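Local atomic coordinates of ribonucleoside-diphosphate reductase, alpha chain (Actinobacillus ureae ATCC 25976, PDB entry 6DQX), a protein that is the catalytic subunit of a class Id ribonucleotide reductase and probably reduces ribonucleoside diphosphates to deoxyribonucleoside diphosphates, precursors for DNA synthesis. Residues A[265-270]-A[340-345]; A[453-458]-A[468-473]; A[522-527]-A[537-542]. All blocks are in the same frame, centred on the assembly; numbering follows the deposited sequence.

In the fold
Following the chain from the N terminus, interaction 1 comes first. It brings the loop after helix 260-264 to the end of helix 334-343 and closes a long excursion that includes strand 288-296 and helix 308-327. Interaction 2 closes a short loop between helices 453-461 and 467-475. Interaction 3 joins strand 524-525 of the barrel sheet to helix 532-544, part of a beta-alpha-beta unit. The three are in series: none nests in or crosses another. Interactions 1 and 2 lie on opposite sides of the chain's centre, their own centres 48 Å apart. Interactions 2 and 3 approach to about 14 Å between nearest atoms without touching.

Interaction 1. Residues A[265-270]-A[340-345]; sequences KNMTVH and ATRHRA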
loop_
_atom_site.group_PDB
_atom_site.type_symbol
_atom_site.label_atom_id
_atom_site.label_comp_id
_atom_site.label_asym_id
_atom_site.label_seq_id
_atom_site.Cartn_x
_atom_site.Cartn_y
_atom_site.Cartn_z
ATOM N N LYS A 265 1.874 29.975 -15.601
ATOM C CA LYS A 265 2.874 29.237 -14.832
ATOM C C LYS A 265 2.955 27.746 -15.205
ATOM O O LYS A 265 3.602 26.959 -14.491
ATOM C CB LYS A 265 2.570 29.465 -13.343
ATOM C CG LYS A 265 2.849 30.916 -12.920
ATOM C CD LYS A 265 2.399 31.266 -11.520
ATOM C CE LYS A 265 2.796 32.706 -11.174
ATOM N NZ LYS A 265 2.703 33.012 -9.722
ATOM N N ASN A 266 2.342 27.374 -16.330
ATOM C CA ASN A 266 2.299 25.991 -16.846
ATOM C C ASN A 266 1.873 24.990 -15.815
ATOM O O ASN A 266 2.514 23.946 -15.655
ATOM C CB ASN A 266 3.667 25.537 -17.382
ATOM C CG ASN A 266 4.139 26.337 -18.537
ATOM O OD1 ASN A 266 3.347 26.947 -19.260
ATOM N ND2 ASN A 266 5.461 26.313 -18.754
ATOM N N MET A 267 0.795 25.294 -15.097
ATOM C CA MET A 267 0.312 24.389 -14.075
ATOM C C MET A 267 -0.813 23.554 -14.679
ATOM O O MET A 267 -1.991 23.938 -14.694
ATOM C CB MET A 267 -0.098 25.159 -12.834
ATOM C CG MET A 267 1.060 26.000 -12.309
ATOM S SD MET A 267 0.753 26.781 -10.739
ATOM C CE MET A 267 1.373 25.549 -9.602
ATOM N N THR A 268 -0.417 22.420 -15.228
ATOM C CA THR A 268 -1.326 21.536 -15.962
ATOM C C THR A 268 -2.331 20.842 -15.052
ATOM O O THR A 268 -1.970 20.395 -13.966
ATOM C CB THR A 268 -0.510 20.431 -16.666
ATOM O OG1 THR A 268 0.627 21.020 -17.293
ATOM C CG2 THR A 268 -1.349 19.675 -17.704
ATOM N N VAL A 269 -3.578 20.714 -15.521
ATOM C CA VAL A 269 -4.584 19.910 -14.866
ATOM C C VAL A 269 -4.507 18.537 -15.540
ATOM O O VAL A 269 -4.906 18.392 -16.695
ATOM C CB VAL A 269 -6.011 20.526 -14.964
ATOM C CG1 VAL A 269 -7.032 19.644 -14.258
ATOM C CG2 VAL A 269 -6.027 21.923 -14.332
ATOM N N HIS A 270 -3.958 17.540 -14.828
ATOM C CA HIS A 270 -3.790 16.196 -15.381
ATOM C C HIS A 270 -5.043 15.371 -15.330
ATOM O O HIS A 270 -5.223 14.441 -16.142
ATOM C CB HIS A 270 -2.695 15.417 -14.609
ATOM C CG HIS A 270 -1.365 16.101 -14.576
ATOM N ND1 HIS A 270 -0.555 16.199 -15.683
ATOM C CD2 HIS A 270 -0.687 16.682 -13.562
ATOM C CE1 HIS A 270 0.551 16.849 -15.362
ATOM N NE2 HIS A 270 0.504 17.133 -14.072
ATOM N N ALA A 340 -2.443 23.901 -0.623
ATOM C CA ALA A 340 -3.393 24.775 0.045
ATOM C C ALA A 340 -2.760 26.124 0.403
ATOM O O ALA A 340 -3.347 27.160 0.120
ATOM C CB ALA A 340 -3.958 24.151 1.290
ATOM N N THR A 341 -1.570 26.084 0.981
ATOM C CA THR A 341 -0.822 27.317 1.329
ATOM C C THR A 341 -0.623 28.254 0.118
ATOM O O THR A 341 -0.811 29.472 0.220
ATOM C CB THR A 341 0.539 26.976 1.942
ATOM O OG1 THR A 341 0.297 26.196 3.117
ATOM C CG2 THR A 341 1.317 28.284 2.309
ATOM N N ARG A 342 -0.227 27.695 -1.021
ATOM C CA ARG A 342 0.128 28.510 -2.160
ATOM C C ARG A 342 -1.032 28.928 -3.061
ATOM O O ARG A 342 -0.944 29.966 -3.717
ATOM C CB ARG A 342 1.202 27.812 -2.966
ATOM C CG ARG A 342 2.428 27.519 -2.126
ATOM C CD ARG A 342 3.401 26.649 -2.870
ATOM N NE ARG A 342 4.163 27.349 -3.885
ATOM C CZ ARG A 342 4.205 27.074 -5.192
ATOM N NH1 ARG A 342 3.507 26.101 -5.761
ATOM N NH2 ARG A 342 5.006 27.795 -5.949
ATOM N N HIS A 343 -2.092 28.108 -3.111
ATOM C CA HIS A 343 -3.219 28.287 -4.040
ATOM C C HIS A 343 -4.484 28.816 -3.380
ATOM O O HIS A 343 -5.193 29.623 -3.973
ATOM C CB HIS A 343 -3.591 26.938 -4.696
ATOM C CG HIS A 343 -2.577 26.437 -5.674
ATOM N ND1 HIS A 343 -1.379 25.850 -5.310
ATOM C CD2 HIS A 343 -2.612 26.413 -7.015
ATOM C CE1 HIS A 343 -0.715 25.511 -6.408
ATOM N NE2 HIS A 343 -1.444 25.849 -7.456
ATOM N N ARG A 344 -4.803 28.304 -2.196
ATOM C CA ARG A 344 -6.060 28.577 -1.516
ATOM C C ARG A 344 -7.284 28.354 -2.427
ATOM O O ARG A 344 -8.222 29.155 -2.444
ATOM C CB ARG A 344 -6.044 30.001 -0.939
ATOM C CG ARG A 344 -4.880 30.289 -0.006
ATOM C CD ARG A 344 -5.069 31.614 0.742
ATOM N NE ARG A 344 -6.129 31.445 1.729
ATOM C CZ ARG A 344 -5.975 30.964 2.967
ATOM N NH1 ARG A 344 -4.778 30.673 3.460
ATOM N NH2 ARG A 344 -7.033 30.801 3.745
ATOM N N ALA A 345 -7.268 27.276 -3.214
ATOM C CA ALA A 345 -8.387 27.010 -4.126
ATOM C C ALA A 345 -9.684 26.723 -3.375
ATOM O O ALA A 345 -9.676 25.987 -2.385
ATOM C CB ALA A 345 -8.057 25.853 -5.055
#
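The C-terminal end of helix 334-343 meets the loop that follows helix 260-264 through one methionine-aromatic contact. Met267 reaches out from the loop and His343 from the last helical turn, and the two side chains come from opposite directions. The methyl CE of Met267 lies at the edge of the imidazole, near the ring plane, 3.6 Å from His343 NE2. The sulfur is a little further back, with Met267 SD 4.1 Å from His343 NE2. Met267 SD is 5.1 Å from the centroid of the His343 ring and 69° off the ring normal. This is an oblique approach and not a stack on the ring face. Met267 CG lies beside its backbone N, and the chain then runs straight to the sulfur before it bends at chi3 (91°), which turns the methyl to the ring edge. The same methyl comes obliquely to the guanidinium of Arg342, with Met267 CE 4.4 Å from Arg342 NH1.

Arg342 makes salt bridges through NH1 to Glu286 and through NH2 to Glu399, which fix the guanidinium beside the methyl. Glu286 also lies against Met267 and His343. His343 ND1 is hydrogen-bonded to Phe339 O one turn back in the helix, and the ring stacks with Phe339.

No hydrogen bond crosses between the segments, and the buried area is a modest 86 Å². A carbonyl oxygen can only accept, so ND1 carries a hydrogen. If the ring is neutral, NE2 is the unprotonated nitrogen. The weakly polarised S-methyl then probably makes a soft van der Waals and Met-aromatic contact with the ring edge at NE2.

Interaction 2. Residues A[453-458]-A[468-473]; sequences PFLEKL and EIWESI
Trp470 NE1 donates a hydrogen bond to Asp465 OD1, which helps fix the indole as it reaches across a helical hairpin to Leu455 and Glu456. The hairpin consists of helices 453-461 and 467-475. Their short segments run roughly antiparallel at 143°, with the axes no closer than 12.6 Å. Large side chains span this wide separation, and no hydrogen bond passes between the segments.

The benzene ring of the indole does the touching, through CZ2, CZ3 and CH2. Its edge meets the backbone of the facing helix: Trp470 CZ2 lies 3.8 Å from Glu456 CA, which sits in the ring plane. Glu456 CB is 4.0 Å from Trp470 CZ2. Trp470 CG lies beside the backbone N (chi1 -76°), and the ring extends from there across the gap.

Leu455 slides past the indole in the opposite direction. Its CD2 approaches the ring obliquely, 4.1 Å from Trp470 CH2. Outside the two segments, Trp470 has a cation-pi contact with Lys451 and an edge-to-face contact with Tyr438, and it packs on Leu459 of helix 453-461. Asn437 and Val480 lie against Leu455. The contact is buried packing, its centre 30 Å from the centre of the chain. One turn on from Trp470, Ile473 meets Leu455 tip to tip, methyl to methyl, with Ile473 CD1 4.1 Å from Leu455 CD2.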
loop_
_atom_site.group_PDB
_atom_site.type_symbol
_atom_site.label_atom_id
_atom_site.label_comp_id
_atom_site.label_asym_id
_atom_site.label_seq_id
_atom_site.Cartn_x
_atom_site.Cartn_y
_atom_site.Cartn_z
ATOM N N PRO A 453 -43.036 19.213 -3.811
ATOM C CA PRO A 453 -43.935 20.152 -3.162
ATOM C C PRO A 453 -44.625 21.132 -4.132
ATOM O O PRO A 453 -45.708 21.622 -3.821
ATOM C CB PRO A 453 -43.021 20.875 -2.165
ATOM C CG PRO A 453 -41.702 20.870 -2.823
ATOM C CD PRO A 453 -41.628 19.546 -3.539
ATOM N N PHE A 454 -44.029 21.383 -5.304
ATOM C CA PHE A 454 -44.675 22.217 -6.336
ATOM C C PHE A 454 -45.742 21.425 -7.081
ATOM O O PHE A 454 -46.802 21.971 -7.424
ATOM C CB PHE A 454 -43.638 22.789 -7.310
ATOM C CG PHE A 454 -42.484 23.425 -6.618
ATOM C CD1 PHE A 454 -42.642 24.635 -5.962
ATOM C CD2 PHE A 454 -41.246 22.773 -6.551
ATOM C CE1 PHE A 454 -41.577 25.213 -5.273
ATOM C CE2 PHE A 454 -40.180 23.358 -5.877
ATOM C CZ PHE A 454 -40.350 24.577 -5.238
ATOM N N LEU A 455 -45.487 20.140 -7.333
ATOM C CA LEU A 455 -46.529 19.277 -7.904
ATOM C C LEU A 455 -47.704 19.165 -6.936
ATOM O O LEU A 455 -48.856 19.304 -7.337
ATOM C CB LEU A 455 -45.997 17.883 -8.222
ATOM C CG LEU A 455 -47.015 16.912 -8.844
ATOM C CD1 LEU A 455 -47.607 17.447 -10.136
ATOM C CD2 LEU A 455 -46.374 15.557 -9.089
ATOM N N GLU A 456 -47.397 18.908 -5.669
ATOM C CA GLU A 456 -48.405 18.826 -4.607
ATOM C C GLU A 456 -49.324 20.047 -4.611
ATOM O O GLU A 456 -50.546 19.906 -4.680
ATOM C CB GLU A 456 -47.731 18.693 -3.249
ATOM C CG GLU A 456 -48.695 18.478 -2.094
ATOM C CD GLU A 456 -48.006 17.950 -0.861
ATOM O OE1 GLU A 456 -47.023 18.569 -0.422
ATOM O OE2 GLU A 456 -48.456 16.919 -0.328
ATOM N N LYS A 457 -48.720 21.233 -4.554
ATOM C CA LYS A 457 -49.460 22.494 -4.620
ATOM C C LYS A 457 -50.356 22.545 -5.870
ATOM O O LYS A 457 -51.550 22.815 -5.748
ATOM C CB LYS A 457 -48.493 23.687 -4.556
ATOM C CG LYS A 457 -49.068 25.024 -5.000
ATOM C CD LYS A 457 -48.056 26.136 -4.764
ATOM C CE LYS A 457 -48.497 27.439 -5.413
ATOM N NZ LYS A 457 -47.468 28.495 -5.233
ATOM N N LEU A 458 -49.796 22.261 -7.051
ATOM C CA LEU A 458 -50.591 22.199 -8.291
ATOM C C LEU A 458 -51.760 21.214 -8.226
ATOM O O LEU A 458 -52.856 21.520 -8.713
ATOM C CB LEU A 458 -49.730 21.842 -9.505
ATOM C CG LEU A 458 -50.455 21.785 -10.856
ATOM C CD1 LEU A 458 -51.042 23.147 -11.225
ATOM C CD2 LEU A 458 -49.525 21.278 -11.940
ATOM N N GLU A 468 -55.267 8.061 -4.803
ATOM C CA GLU A 468 -55.356 7.415 -6.112
ATOM C C GLU A 468 -54.431 8.079 -7.150
ATOM O O GLU A 468 -53.738 7.392 -7.906
ATOM C CB GLU A 468 -56.806 7.415 -6.605
ATOM C CG GLU A 468 -57.008 6.710 -7.936
ATOM C CD GLU A 468 -58.386 6.087 -8.062
ATOM O OE1 GLU A 468 -58.622 5.063 -7.383
ATOM O OE2 GLU A 468 -59.222 6.608 -8.839
ATOM N N ILE A 469 -54.423 9.409 -7.168
ATOM C CA ILE A 469 -53.563 10.175 -8.085
ATOM C C ILE A 469 -52.091 9.944 -7.749
ATOM O O ILE A 469 -51.296 9.641 -8.639
ATOM C CB ILE A 469 -53.901 11.689 -8.061
ATOM C CG1 ILE A 469 -55.318 11.936 -8.611
ATOM C CG2 ILE A 469 -52.876 12.507 -8.855
ATOM C CD1 ILE A 469 -55.451 11.827 -10.116
ATOM N N TRP A 470 -51.737 10.069 -6.473
ATOM C CA TRP A 470 -50.352 9.843 -6.044
ATOM C C TRP A 470 -49.908 8.406 -6.278
ATOM O O TRP A 470 -48.787 8.178 -6.749
ATOM C CB TRP A 470 -50.133 10.230 -4.579
ATOM C CG TRP A 470 -50.041 11.714 -4.362
ATOM C CD1 TRP A 470 -50.982 12.519 -3.794
ATOM C CD2 TRP A 470 -48.941 12.572 -4.720
ATOM N NE1 TRP A 470 -50.537 13.824 -3.765
ATOM C CE2 TRP A 470 -49.290 13.883 -4.330
ATOM C CE3 TRP A 470 -47.694 12.356 -5.333
ATOM C CZ2 TRP A 470 -48.434 14.979 -4.522
ATOM C CZ3 TRP A 470 -46.840 13.455 -5.535
ATOM C CH2 TRP A 470 -47.219 14.746 -5.133
ATOM N N GLU A 471 -50.775 7.432 -5.984
ATOM C CA GLU A 471 -50.412 6.033 -6.245
ATOM C C GLU A 471 -50.146 5.797 -7.734
ATOM O O GLU A 471 -49.234 5.044 -8.081
ATOM C CB GLU A 471 -51.473 5.047 -5.719
ATOM C CG GLU A 471 -51.054 3.590 -5.873
ATOM C CD GLU A 471 -52.082 2.609 -5.339
ATOM O OE1 GLU A 471 -53.162 2.499 -5.954
ATOM O OE2 GLU A 471 -51.793 1.957 -4.318
ATOM N N SER A 472 -50.928 6.438 -8.602
ATOM C CA SER A 472 -50.720 6.341 -10.045
ATOM C C SER A 472 -49.332 6.871 -10.445
ATOM O O SER A 472 -48.660 6.290 -11.298
ATOM C CB SER A 472 -51.793 7.122 -10.793
ATOM O OG SER A 472 -51.680 6.895 -12.177
ATOM N N ILE A 473 -48.930 7.970 -9.809
ATOM C CA ILE A 473 -47.597 8.570 -10.011
ATOM C C ILE A 473 -46.494 7.618 -9.516
ATOM O O ILE A 473 -45.539 7.353 -10.240
ATOM C CB ILE A 473 -47.510 9.967 -9.339
ATOM C CG1 ILE A 473 -48.498 10.925 -10.023
ATOM C CG2 ILE A 473 -46.090 10.542 -9.426
ATOM C CD1 ILE A 473 -48.767 12.198 -9.249
#

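Interaction 3. Residues A[522-527]-A[537-542]; sequences INIMVH and QLYLTA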
loop_
_atom_site.group_PDB
_atom_site.type_symbol
_atom_site.label_atom_id
_atom_site.label_comp_id
_atom_site.label_asym_id
_atom_site.label_seq_id
_atom_site.Cartn_x
_atom_site.Cartn_y
_atom_site.Cartn_z
ATOM N N ILE A 522 -21.524 16.239 -13.981
ATOM C CA ILE A 522 -22.661 16.122 -14.842
ATOM C C ILE A 522 -22.943 14.652 -15.116
ATOM O O ILE A 522 -22.180 13.975 -15.830
ATOM C CB ILE A 522 -22.452 16.909 -16.142
ATOM C CG1 ILE A 522 -22.268 18.398 -15.812
ATOM C CG2 ILE A 522 -23.578 16.619 -17.147
ATOM C CD1 ILE A 522 -23.499 19.132 -15.263
ATOM N N ASN A 523 -24.064 14.222 -14.570
ATOM C CA ASN A 523 -24.659 12.903 -14.853
ATOM C C ASN A 523 -25.655 13.008 -15.995
ATOM O O ASN A 523 -26.252 14.054 -16.215
ATOM C CB ASN A 523 -25.382 12.373 -13.606
ATOM C CG ASN A 523 -24.432 12.059 -12.457
ATOM O OD1 ASN A 523 -23.369 11.500 -12.681
ATOM N ND2 ASN A 523 -24.826 12.402 -11.225
ATOM N N ILE A 524 -25.842 11.907 -16.718
ATOM C CA ILE A 524 -26.923 11.816 -17.701
ATOM C C ILE A 524 -27.639 10.490 -17.451
ATOM O O ILE A 524 -27.096 9.593 -16.789
ATOM C CB ILE A 524 -26.436 11.902 -19.165
ATOM C CG1 ILE A 524 -25.464 10.778 -19.520
ATOM C CG2 ILE A 524 -25.774 13.249 -19.449
ATOM C CD1 ILE A 524 -25.179 10.689 -21.007
ATOM N N MET A 525 -28.851 10.393 -17.980
ATOM C CA MET A 525 -29.684 9.218 -17.814
ATOM C C MET A 525 -30.186 8.818 -19.182
ATOM O O MET A 525 -30.803 9.632 -19.890
ATOM C CB MET A 525 -30.838 9.514 -16.874
ATOM C CG MET A 525 -31.535 8.256 -16.383
ATOM S SD MET A 525 -32.796 8.628 -15.164
ATOM C CE MET A 525 -31.861 8.671 -13.630
ATOM N N VAL A 526 -29.939 7.559 -19.536
ATOM C CA VAL A 526 -30.107 7.075 -20.894
ATOM C C VAL A 526 -30.831 5.717 -20.857
ATOM O O VAL A 526 -30.484 4.840 -20.058
ATOM C CB VAL A 526 -28.734 6.953 -21.585
ATOM C CG1 VAL A 526 -28.865 6.426 -23.007
ATOM C CG2 VAL A 526 -28.019 8.306 -21.591
ATOM N N HIS A 527 -31.837 5.568 -21.718
ATOM C CA HIS A 527 -32.595 4.322 -21.849
ATOM C C HIS A 527 -31.660 3.224 -22.394
ATOM O O HIS A 527 -30.885 3.485 -23.323
ATOM C CB HIS A 527 -33.779 4.557 -22.798
ATOM C CG HIS A 527 -34.843 3.501 -22.744
ATOM N ND1 HIS A 527 -34.608 2.186 -23.070
ATOM C CD2 HIS A 527 -36.161 3.583 -22.451
ATOM C CE1 HIS A 527 -35.723 1.491 -22.947
ATOM N NE2 HIS A 527 -36.683 2.317 -22.574
ATOM N N GLN A 537 -22.736 10.444 -30.334
ATOM C CA GLN A 537 -22.916 11.861 -30.686
ATOM C C GLN A 537 -23.063 12.754 -29.450
ATOM O O GLN A 537 -22.516 13.851 -29.444
ATOM C CB GLN A 537 -24.086 12.095 -31.675
ATOM C CG GLN A 537 -24.164 13.525 -32.247
ATOM C CD GLN A 537 -22.864 13.982 -32.925
ATOM O OE1 GLN A 537 -22.372 13.327 -33.843
ATOM N NE2 GLN A 537 -22.289 15.099 -32.450
ATOM N N LEU A 538 -23.767 12.284 -28.414
ATOM C CA LEU A 538 -23.955 13.096 -27.212
ATOM C C LEU A 538 -22.617 13.419 -26.553
ATOM O O LEU A 538 -22.361 14.571 -26.249
ATOM C CB LEU A 538 -24.886 12.426 -26.204
ATOM C CG LEU A 538 -25.295 13.285 -25.011
ATOM C CD1 LEU A 538 -26.142 14.466 -25.453
ATOM C CD2 LEU A 538 -26.055 12.450 -23.998
ATOM N N TYR A 539 -21.769 12.403 -26.326
ATOM C CA TYR A 539 -20.442 12.644 -25.746
ATOM C C TYR A 539 -19.525 13.501 -26.626
ATOM O O TYR A 539 -18.791 14.371 -26.132
ATOM C CB TYR A 539 -19.752 11.317 -25.347
ATOM C CG TYR A 539 -20.440 10.585 -24.210
ATOM C CD1 TYR A 539 -20.676 11.205 -23.003
ATOM C CD2 TYR A 539 -20.869 9.269 -24.351
ATOM C CE1 TYR A 539 -21.302 10.544 -21.966
ATOM C CE2 TYR A 539 -21.501 8.595 -23.314
ATOM C CZ TYR A 539 -21.721 9.249 -22.120
ATOM O OH TYR A 539 -22.324 8.632 -21.073
ATOM N N LEU A 540 -19.579 13.294 -27.932
ATOM C CA LEU A 540 -18.807 14.121 -28.848
ATOM C C LEU A 540 -19.277 15.589 -28.797
ATOM O O LEU A 540 -18.458 16.522 -28.819
ATOM C CB LEU A 540 -18.894 13.580 -30.265
ATOM C CG LEU A 540 -18.239 12.207 -30.494
ATOM C CD1 LEU A 540 -18.530 11.726 -31.913
ATOM C CD2 LEU A 540 -16.754 12.262 -30.221
ATOM N N THR A 541 -20.581 15.777 -28.721
ATOM C CA THR A 541 -21.149 17.122 -28.548
ATOM C C THR A 541 -20.681 17.753 -27.236
ATOM O O THR A 541 -20.307 18.933 -27.227
ATOM C CB THR A 541 -22.664 17.075 -28.629
ATOM O OG1 THR A 541 -23.023 16.678 -29.962
ATOM C CG2 THR A 541 -23.291 18.429 -28.307
ATOM N N ALA A 542 -20.635 16.951 -26.167
ATOM C CA ALA A 542 -20.133 17.421 -24.872
ATOM C C ALA A 542 -18.743 18.011 -24.996
ATOM O O ALA A 542 -18.498 19.139 -24.538
ATOM C CB ALA A 542 -20.153 16.309 -23.833
#
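Ile524, Leu538 and Tyr539 carry this contact, which packs strand 524-525 against helix 532-544 in a beta-alpha-beta unit. The unit belongs to the alpha/beta barrel of the ribonucleotide reductase catalytic subunit. Ile524 has the largest share of the buried surface. Its CB is directed at the helix, and its terminal methyl meets the side chains of two consecutive residues.

Leu538 receives it tip to tip, with Ile524 CD1 3.6 Å from Leu538 CD2. In Ile524, CG1 stands between the backbone N and the carbonyl carbon (chi1 60°). The chain then extends through chi2 (169°), which carries CD1 out to the helix.

Tyr539 approaches differently. Its side chain crosses that of Ile524 at a slant, and the phenol end makes the contact. Ile524 CD1 is 3.5 Å from Tyr539 OH and 3.9 Å from Tyr539 CZ. The methyl approaches the ring obliquely. The hydroxyl is hydrogen-bonded to Gln553 OE1 on strand 549-554, so the phenol oxygen combines a polar partner with an apolar neighbour. That bond helps hold the ring end beside the isoleucine. Tyr539 also packs on Ile550 of the same strand. The tyrosine therefore bridges from the helix to the second strand of the unit as well as the first.

All three residues are buried, and no hydrogen bond joins the two segments.

Strand 524-525 is joined to parallel strand 549-554 by backbone hydrogen bonds between Ile524 and both Tyr552 and Tyr554. Helix 532-544 is the crossover between them and packs on the strands. Helix 502-513 adds Gln502 against Ile524 and Ile506 against Leu538, while helix 216-223 packs on Leu540.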